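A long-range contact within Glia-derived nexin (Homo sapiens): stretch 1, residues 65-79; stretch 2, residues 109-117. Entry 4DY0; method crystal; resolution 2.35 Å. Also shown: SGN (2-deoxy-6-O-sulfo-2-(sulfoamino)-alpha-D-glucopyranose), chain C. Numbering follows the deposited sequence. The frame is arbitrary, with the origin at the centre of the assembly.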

ATOM      1  N   GLY A  65       8.773  -7.105 -18.081  1.00 43.92           N
ATOM      2  CA  GLY A  65       8.356  -8.497 -17.965  1.00 43.57           C
ATOM      3  C   GLY A  65       9.024  -9.148 -16.770  1.00 47.58           C
ATOM      4  O   GLY A  65      10.198  -8.894 -16.492  1.00 51.35           O
ATOM      5  N   VAL A  66       8.280  -9.984 -16.053  1.00 44.83           N
ATOM      6  CA  VAL A  66       8.825 -10.655 -14.880  1.00 47.01           C
ATOM      7  C   VAL A  66       9.965 -11.596 -15.262  1.00 49.25           C
ATOM      8  O   VAL A  66      10.990 -11.641 -14.582  1.00 48.38           O
ATOM      9  CB  VAL A  66       7.747 -11.429 -14.109  1.00 45.17           C
ATOM     10  CG1 VAL A  66       8.375 -12.190 -12.954  1.00 50.23           C
ATOM     11  CG2 VAL A  66       6.687 -10.474 -13.598  1.00 47.64           C
ATOM     12  N   ASN A  67       9.781 -12.345 -16.346  1.00 51.86           N
ATOM     13  CA  ASN A  67      10.842 -13.193 -16.882  1.00 59.46           C
ATOM     14  C   ASN A  67      12.036 -12.341 -17.286  1.00 59.56           C
ATOM     15  O   ASN A  67      11.936 -11.528 -18.202  1.00 68.96           O
ATOM     16  CB  ASN A  67      10.353 -13.976 -18.103  1.00 61.49           C
ATOM     17  CG  ASN A  67       9.459 -15.142 -17.736  1.00 72.62           C
ATOM     18  OD1 ASN A  67       9.021 -15.276 -16.595  1.00 65.48           O
ATOM     19  ND2 ASN A  67       9.180 -15.998 -18.714  1.00 87.52           N
ATOM     20  N   GLY A  68      13.160 -12.520 -16.604  1.00 53.70           N
ATOM     21  CA  GLY A  68      14.353 -11.750 -16.926  1.00 58.07           C
ATOM     22  C   GLY A  68      14.562 -10.564 -16.007  1.00 55.18           C
ATOM     23  O   GLY A  68      15.508  -9.797 -16.173  1.00 61.32           O
ATOM     24  N   VAL A  69      13.673 -10.407 -15.036  1.00 49.25           N
ATOM     25  CA  VAL A  69      13.865  -9.412 -13.990  1.00 45.78           C
ATOM     26  C   VAL A  69      13.514 -10.023 -12.639  1.00 42.22           C
ATOM     27  O   VAL A  69      13.732  -9.415 -11.594  1.00 41.31           O
ATOM     28  CB  VAL A  69      13.035  -8.138 -14.256  1.00 45.58           C
ATOM     29  CG1 VAL A  69      12.819  -7.360 -12.973  1.00 49.48           C
ATOM     30  CG2 VAL A  69      13.726  -7.270 -15.296  1.00 45.98           C
ATOM     31  N   GLY A  70      12.991 -11.244 -12.675  1.00 42.97           N
ATOM     32  CA  GLY A  70      12.563 -11.949 -11.469  1.00 44.33           C
ATOM     33  C   GLY A  70      13.545 -11.894 -10.312  1.00 45.39           C
ATOM     34  O   GLY A  70      13.168 -11.561  -9.187  1.00 44.92           O
ATOM     35  N   LYS A  71      14.804 -12.226 -10.585  1.00 47.10           N
ATOM     36  CA  LYS A  71      15.844 -12.208  -9.557  1.00 49.00           C
ATOM     37  C   LYS A  71      15.935 -10.848  -8.863  1.00 46.59           C
ATOM     38  O   LYS A  71      16.093 -10.774  -7.643  1.00 46.62           O
ATOM     39  CB  LYS A  71      17.203 -12.603 -10.152  1.00 50.00           C
ATOM     40  N   ILE A  72      15.827  -9.775  -9.642  1.00 44.34           N
ATOM     41  CA  ILE A  72      15.842  -8.422  -9.088  1.00 42.91           C
ATOM     42  C   ILE A  72      14.593  -8.163  -8.244  1.00 40.59           C
ATOM     43  O   ILE A  72      14.684  -7.710  -7.103  1.00 38.85           O
ATOM     44  CB  ILE A  72      15.954  -7.356 -10.195  1.00 43.52           C
ATOM     45  CG1 ILE A  72      17.156  -7.653 -11.099  1.00 50.10           C
ATOM     46  CG2 ILE A  72      16.083  -5.973  -9.591  1.00 39.93           C
ATOM     47  CD1 ILE A  72      17.416  -6.588 -12.149  1.00 49.08           C
ATOM     48  N   LEU A  73      13.429  -8.457  -8.810  1.00 40.06           N
ATOM     49  CA  LEU A  73      12.174  -8.358  -8.076  1.00 38.21           C
ATOM     50  C   LEU A  73      12.270  -9.108  -6.755  1.00 39.62           C
ATOM     51  O   LEU A  73      11.871  -8.599  -5.707  1.00 40.88           O
ATOM     52  CB  LEU A  73      11.031  -8.941  -8.904  1.00 36.08           C
ATOM     53  CG  LEU A  73      10.173  -7.998  -9.747  1.00 36.45           C
ATOM     54  CD1 LEU A  73      10.864  -6.668  -9.990  1.00 37.74           C
ATOM     55  CD2 LEU A  73       9.766  -8.674 -11.056  1.00 33.69           C
ATOM     56  N   LYS A  74      12.799 -10.325  -6.816  1.00 40.04           N
ATOM     57  CA  LYS A  74      12.929 -11.168  -5.637  1.00 41.20           C
ATOM     58  C   LYS A  74      13.819 -10.518  -4.581  1.00 41.68           C
ATOM     59  O   LYS A  74      13.462 -10.465  -3.405  1.00 40.08           O
ATOM     60  CB  LYS A  74      13.492 -12.539  -6.025  1.00 43.13           C
ATOM     61  CG  LYS A  74      13.549 -13.527  -4.879  1.00 42.54           C
ATOM     62  CD  LYS A  74      14.323 -14.770  -5.262  1.00 46.48           C
ATOM     63  CE  LYS A  74      14.521 -15.676  -4.059  1.00 45.83           C
ATOM     64  NZ  LYS A  74      15.522 -16.739  -4.337  1.00 52.76           N
ATOM     65  N   LYS A  75      14.980 -10.029  -5.011  1.00 43.74           N
ATOM     66  CA  LYS A  75      15.933  -9.387  -4.108  1.00 43.18           C
ATOM     67  C   LYS A  75      15.284  -8.206  -3.391  1.00 43.76           C
ATOM     68  O   LYS A  75      15.474  -8.012  -2.187  1.00 41.45           O
ATOM     69  CB  LYS A  75      17.173  -8.926  -4.883  1.00 45.30           C
ATOM     70  CG  LYS A  75      18.384  -8.607  -4.015  1.00 45.70           C
ATOM     71  N   ILE A  76      14.510  -7.423  -4.137  1.00 38.25           N
ATOM     72  CA  ILE A  76      13.817  -6.277  -3.565  1.00 36.49           C
ATOM     73  C   ILE A  76      12.772  -6.725  -2.548  1.00 34.79           C
ATOM     74  O   ILE A  76      12.699  -6.190  -1.438  1.00 34.46           O
ATOM     75  CB  ILE A  76      13.151  -5.417  -4.663  1.00 35.29           C
ATOM     76  CG1 ILE A  76      14.219  -4.789  -5.558  1.00 34.00           C
ATOM     77  CG2 ILE A  76      12.266  -4.347  -4.044  1.00 31.85           C
ATOM     78  CD1 ILE A  76      13.660  -4.044  -6.740  1.00 34.31           C
ATOM     79  N   ASN A  77      11.975  -7.717  -2.927  1.00 33.70           N
ATOM     80  CA  ASN A  77      10.917  -8.231  -2.063  1.00 36.37           C
ATOM     81  C   ASN A  77      11.416  -8.794  -0.731  1.00 40.88           C
ATOM     82  O   ASN A  77      10.836  -8.520   0.320  1.00 44.87           O
ATOM     83  CB  ASN A  77      10.085  -9.278  -2.804  1.00 36.78           C
ATOM     84  CG  ASN A  77       9.117  -8.658  -3.791  1.00 39.31           C
ATOM     85  OD1 ASN A  77       8.636  -7.542  -3.585  1.00 36.37           O
ATOM     86  ND2 ASN A  77       8.820  -9.380  -4.867  1.00 36.56           N
ATOM     87  N   LYS A  78      12.484  -9.584  -0.777  1.00 43.21           N
ATOM     88  CA  LYS A  78      13.045 -10.156   0.444  1.00 44.92           C
ATOM     89  C   LYS A  78      13.704  -9.077   1.294  1.00 45.51           C
ATOM     90  O   LYS A  78      13.698  -9.154   2.520  1.00 51.27           O
ATOM     91  CB  LYS A  78      14.041 -11.280   0.125  1.00 44.47           C
ATOM     92  CG  LYS A  78      13.387 -12.564  -0.384  1.00 46.93           C
ATOM     93  CD  LYS A  78      14.347 -13.753  -0.339  1.00 50.10           C
ATOM     94  N   ALA A  79      14.260  -8.066   0.634  1.00 42.50           N
ATOM     95  CA  ALA A  79      14.923  -6.967   1.330  1.00 41.60           C
ATOM     96  C   ALA A  79      13.922  -6.095   2.101  1.00 41.88           C
ATOM     97  O   ALA A  79      14.261  -5.502   3.126  1.00 42.09           O
ATOM     98  CB  ALA A  79      15.730  -6.124   0.338  1.00 40.76           C
TER
HETATM   99  C1  SGN C   2      20.953 -15.647  -2.425  1.00142.84           C
HETATM  100  C2  SGN C   2      20.315 -14.967  -3.633  1.00136.78           C
HETATM  101  C3  SGN C   2      20.710 -15.685  -4.933  1.00114.42           C
HETATM  102  C4  SGN C   2      20.545 -17.201  -4.800  1.00121.41           C
HETATM  103  C5  SGN C   2      21.206 -17.701  -3.519  1.00145.76           C
HETATM  104  C6  SGN C   2      22.190 -18.832  -3.842  1.00144.16           C
HETATM  105  N2  SGN C   2      18.851 -14.895  -3.488  1.00156.84           N
HETATM  106  O3  SGN C   2      22.074 -15.371  -5.262  1.00 79.97           O
HETATM  107  O5  SGN C   2      21.902 -16.621  -2.879  1.00146.15           O
HETATM  108  O6  SGN C   2      23.505 -18.464  -3.403  1.00164.08           O
HETATM  109  S1  SGN C   2      18.348 -13.319  -3.516  1.00159.63           S
HETATM  110  O1S SGN C   2      17.168 -13.176  -4.481  1.00142.48           O
HETATM  111  O2S SGN C   2      17.910 -12.886  -2.114  1.00110.62           O
HETATM  112  O3S SGN C   2      19.499 -12.423  -3.985  1.00176.42           O
HETATM  113  S2  SGN C   2      24.086 -18.991  -2.083  1.00132.07           S
HETATM  114  O4S SGN C   2      25.564 -19.332  -2.277  1.00118.02           O
HETATM  115  O5S SGN C   2      23.956 -17.920  -0.997  1.00120.22           O
HETATM  116  O6S SGN C   2      23.329 -20.250  -1.652  1.00114.69           O
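Stretch 2, residues 109-117: TRNKDVFQC

A helix that ends against another helix leaves its last carbonyls without the amide partners of a further turn, and a side chain from the neighbour can take their place. Glia-derived nexin offers a compact example. Stretch 2 is helical from Thr109, continuing a helix that begins earlier in the chain, and by Gln116 the backbone has left helical geometry with a positive phi of 44°. Its axis crosses that of helix 70-79 at 52° between N-to-C directions, with a closest approach of 8.5 Å. The backbones come together at Lys74 and Val114, whose CA atoms lie 4.4 Å apart.

Here the carbonyl of Val114 is satisfied from across the interface: Asn77 ND2 donates to Val114 O at 2.9 Å, with an N-H...O angle of 161°. Asn77 OD1 is hydrogen-bonded elsewhere in the structure, so both ends of the amide are engaged. Within stretch 2, Val114 N donates to Arg110 O (2.8 Å) and Phe115 N to Asn111 O (3.0 Å); Cys117 N also reaches Asn111 O at 3.0 Å, so that carbonyl accepts twice.

The second polar link is a salt bridge. Lys74, extended with all four chi angles t, brings NZ to 2.9 Å from Asp113 OD2, although the hydrogen bond within it is weak. The same side chain passes the bound sulfated sugar, with CD 3.4 Å from SGN O1S.

Apolar packing fills the space beside these links. Val114 CG1 lies 3.8 Å from Leu73 CB and equally far from Gly70 O, a carbonyl already accepting from Lys74 N at 2.7 Å. Phe115 CZ is 4.2 Å from Leu73 CD2. At Gly70 the absence of a side chain matters: an ideal CB would fall 2.9 Å from Arg110 NH2, a clash.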

ATOM      1  N   THR A 109       5.820 -22.373  -8.512  1.00 43.08           N
ATOM      2  CA  THR A 109       7.208 -22.218  -8.100  1.00 43.57           C
ATOM      3  C   THR A 109       7.674 -20.773  -8.177  1.00 43.88           C
ATOM      4  O   THR A 109       8.135 -20.209  -7.184  1.00 43.00           O
ATOM      5  CB  THR A 109       8.130 -23.070  -8.984  1.00 47.18           C
ATOM      6  OG1 THR A 109       7.716 -24.440  -8.919  1.00 53.53           O
ATOM      7  CG2 THR A 109       9.574 -22.952  -8.520  1.00 48.61           C
ATOM      8  N   ARG A 110       7.562 -20.185  -9.365  1.00 42.39           N
ATOM      9  CA  ARG A 110       7.999 -18.810  -9.591  1.00 44.41           C
ATOM     10  C   ARG A 110       7.339 -17.836  -8.622  1.00 40.49           C
ATOM     11  O   ARG A 110       7.988 -16.923  -8.115  1.00 40.30           O
ATOM     12  CB  ARG A 110       7.733 -18.383 -11.040  1.00 49.34           C
ATOM     13  CG  ARG A 110       8.564 -19.137 -12.077  1.00 50.96           C
ATOM     14  CD  ARG A 110       9.999 -18.630 -12.119  1.00 55.91           C
ATOM     15  NE  ARG A 110      10.122 -17.383 -12.874  1.00 63.04           N
ATOM     16  CZ  ARG A 110      11.198 -16.599 -12.859  1.00 64.25           C
ATOM     17  NH1 ARG A 110      12.250 -16.921 -12.117  1.00 61.46           N
ATOM     18  NH2 ARG A 110      11.218 -15.485 -13.580  1.00 61.76           N
ATOM     19  N   ASN A 111       6.049 -18.031  -8.363  1.00 43.11           N
ATOM     20  CA  ASN A 111       5.327 -17.149  -7.444  1.00 43.18           C
ATOM     21  C   ASN A 111       5.857 -17.229  -6.013  1.00 43.22           C
ATOM     22  O   ASN A 111       6.009 -16.205  -5.343  1.00 42.90           O
ATOM     23  CB  ASN A 111       3.817 -17.409  -7.488  1.00 41.58           C
ATOM     24  CG  ASN A 111       3.080 -16.418  -8.377  1.00 46.24           C
ATOM     25  OD1 ASN A 111       3.261 -15.206  -8.253  1.00 47.30           O
ATOM     26  ND2 ASN A 111       2.236 -16.929  -9.272  1.00 41.45           N
ATOM     27  N   LYS A 112       6.147 -18.442  -5.553  1.00 41.44           N
ATOM     28  CA  LYS A 112       6.695 -18.630  -4.217  1.00 41.51           C
ATOM     29  C   LYS A 112       8.073 -17.994  -4.139  1.00 43.22           C
ATOM     30  O   LYS A 112       8.393 -17.287  -3.184  1.00 47.47           O
ATOM     31  CB  LYS A 112       6.779 -20.118  -3.868  1.00 40.47           C
ATOM     32  CG  LYS A 112       7.251 -20.403  -2.443  1.00 42.63           C
ATOM     33  N   ASP A 113       8.881 -18.234  -5.165  1.00 45.65           N
ATOM     34  CA  ASP A 113      10.256 -17.750  -5.191  1.00 47.80           C
ATOM     35  C   ASP A 113      10.342 -16.222  -5.273  1.00 44.03           C
ATOM     36  O   ASP A 113      10.980 -15.582  -4.440  1.00 44.78           O
ATOM     37  CB  ASP A 113      11.011 -18.386  -6.362  1.00 50.46           C
ATOM     38  CG  ASP A 113      12.484 -18.024  -6.375  1.00 57.45           C
ATOM     39  OD1 ASP A 113      12.991 -17.645  -7.456  1.00 57.82           O
ATOM     40  OD2 ASP A 113      13.136 -18.119  -5.311  1.00 57.68           O
ATOM     41  N   VAL A 114       9.686 -15.642  -6.272  1.00 40.80           N
ATOM     42  CA  VAL A 114       9.833 -14.217  -6.555  1.00 39.20           C
ATOM     43  C   VAL A 114       8.973 -13.294  -5.689  1.00 39.03           C
ATOM     44  O   VAL A 114       9.425 -12.223  -5.285  1.00 41.87           O
ATOM     45  CB  VAL A 114       9.555 -13.909  -8.039  1.00 37.74           C
ATOM     46  CG1 VAL A 114       9.577 -12.406  -8.285  1.00 36.59           C
ATOM     47  CG2 VAL A 114      10.562 -14.620  -8.928  1.00 36.48           C
ATOM     48  N   PHE A 115       7.737 -13.703  -5.410  1.00 37.20           N
ATOM     49  CA  PHE A 115       6.775 -12.817  -4.750  1.00 38.56           C
ATOM     50  C   PHE A 115       6.299 -13.322  -3.391  1.00 41.26           C
ATOM     51  O   PHE A 115       5.370 -12.756  -2.807  1.00 40.15           O
ATOM     52  CB  PHE A 115       5.560 -12.565  -5.656  1.00 35.99           C
ATOM     53  CG  PHE A 115       5.905 -11.923  -6.970  1.00 37.36           C
ATOM     54  CD1 PHE A 115       6.309 -10.597  -7.025  1.00 39.01           C
ATOM     55  CD2 PHE A 115       5.820 -12.641  -8.151  1.00 38.86           C
ATOM     56  CE1 PHE A 115       6.629 -10.001  -8.230  1.00 39.08           C
ATOM     57  CE2 PHE A 115       6.138 -12.051  -9.365  1.00 42.44           C
ATOM     58  CZ  PHE A 115       6.543 -10.728  -9.404  1.00 43.05           C
ATOM     59  N   GLN A 116       6.939 -14.374  -2.886  1.00 43.84           N
ATOM     60  CA  GLN A 116       6.492 -15.020  -1.653  1.00 43.41           C
ATOM     61  C   GLN A 116       4.977 -15.157  -1.699  1.00 38.21           C
ATOM     62  O   GLN A 116       4.278 -14.857  -0.733  1.00 38.41           O
ATOM     63  CB  GLN A 116       6.923 -14.226  -0.416  1.00 45.62           C
ATOM     64  CG  GLN A 116       8.395 -13.853  -0.391  1.00 52.13           C
ATOM     65  CD  GLN A 116       8.737 -12.756  -1.386  1.00 61.83           C
ATOM     66  OE1 GLN A 116       9.843 -12.714  -1.925  1.00 60.91           O
ATOM     67  NE2 GLN A 116       7.783 -11.862  -1.636  1.00 59.93           N
ATOM     68  N   CYS A 117       4.482 -15.602  -2.848  1.00 36.63           N
ATOM     69  CA  CYS A 117       3.057 -15.746  -3.075  1.00 36.56           C
ATOM     70  C   CYS A 117       2.670 -17.215  -3.065  1.00 40.85           C
ATOM     71  O   CYS A 117       3.290 -18.040  -3.737  1.00 44.06           O
ATOM     72  CB  CYS A 117       2.673 -15.125  -4.416  1.00 34.64           C
ATOM     73  SG  CYS A 117       0.923 -15.286  -4.847  1.00 39.29           S
TER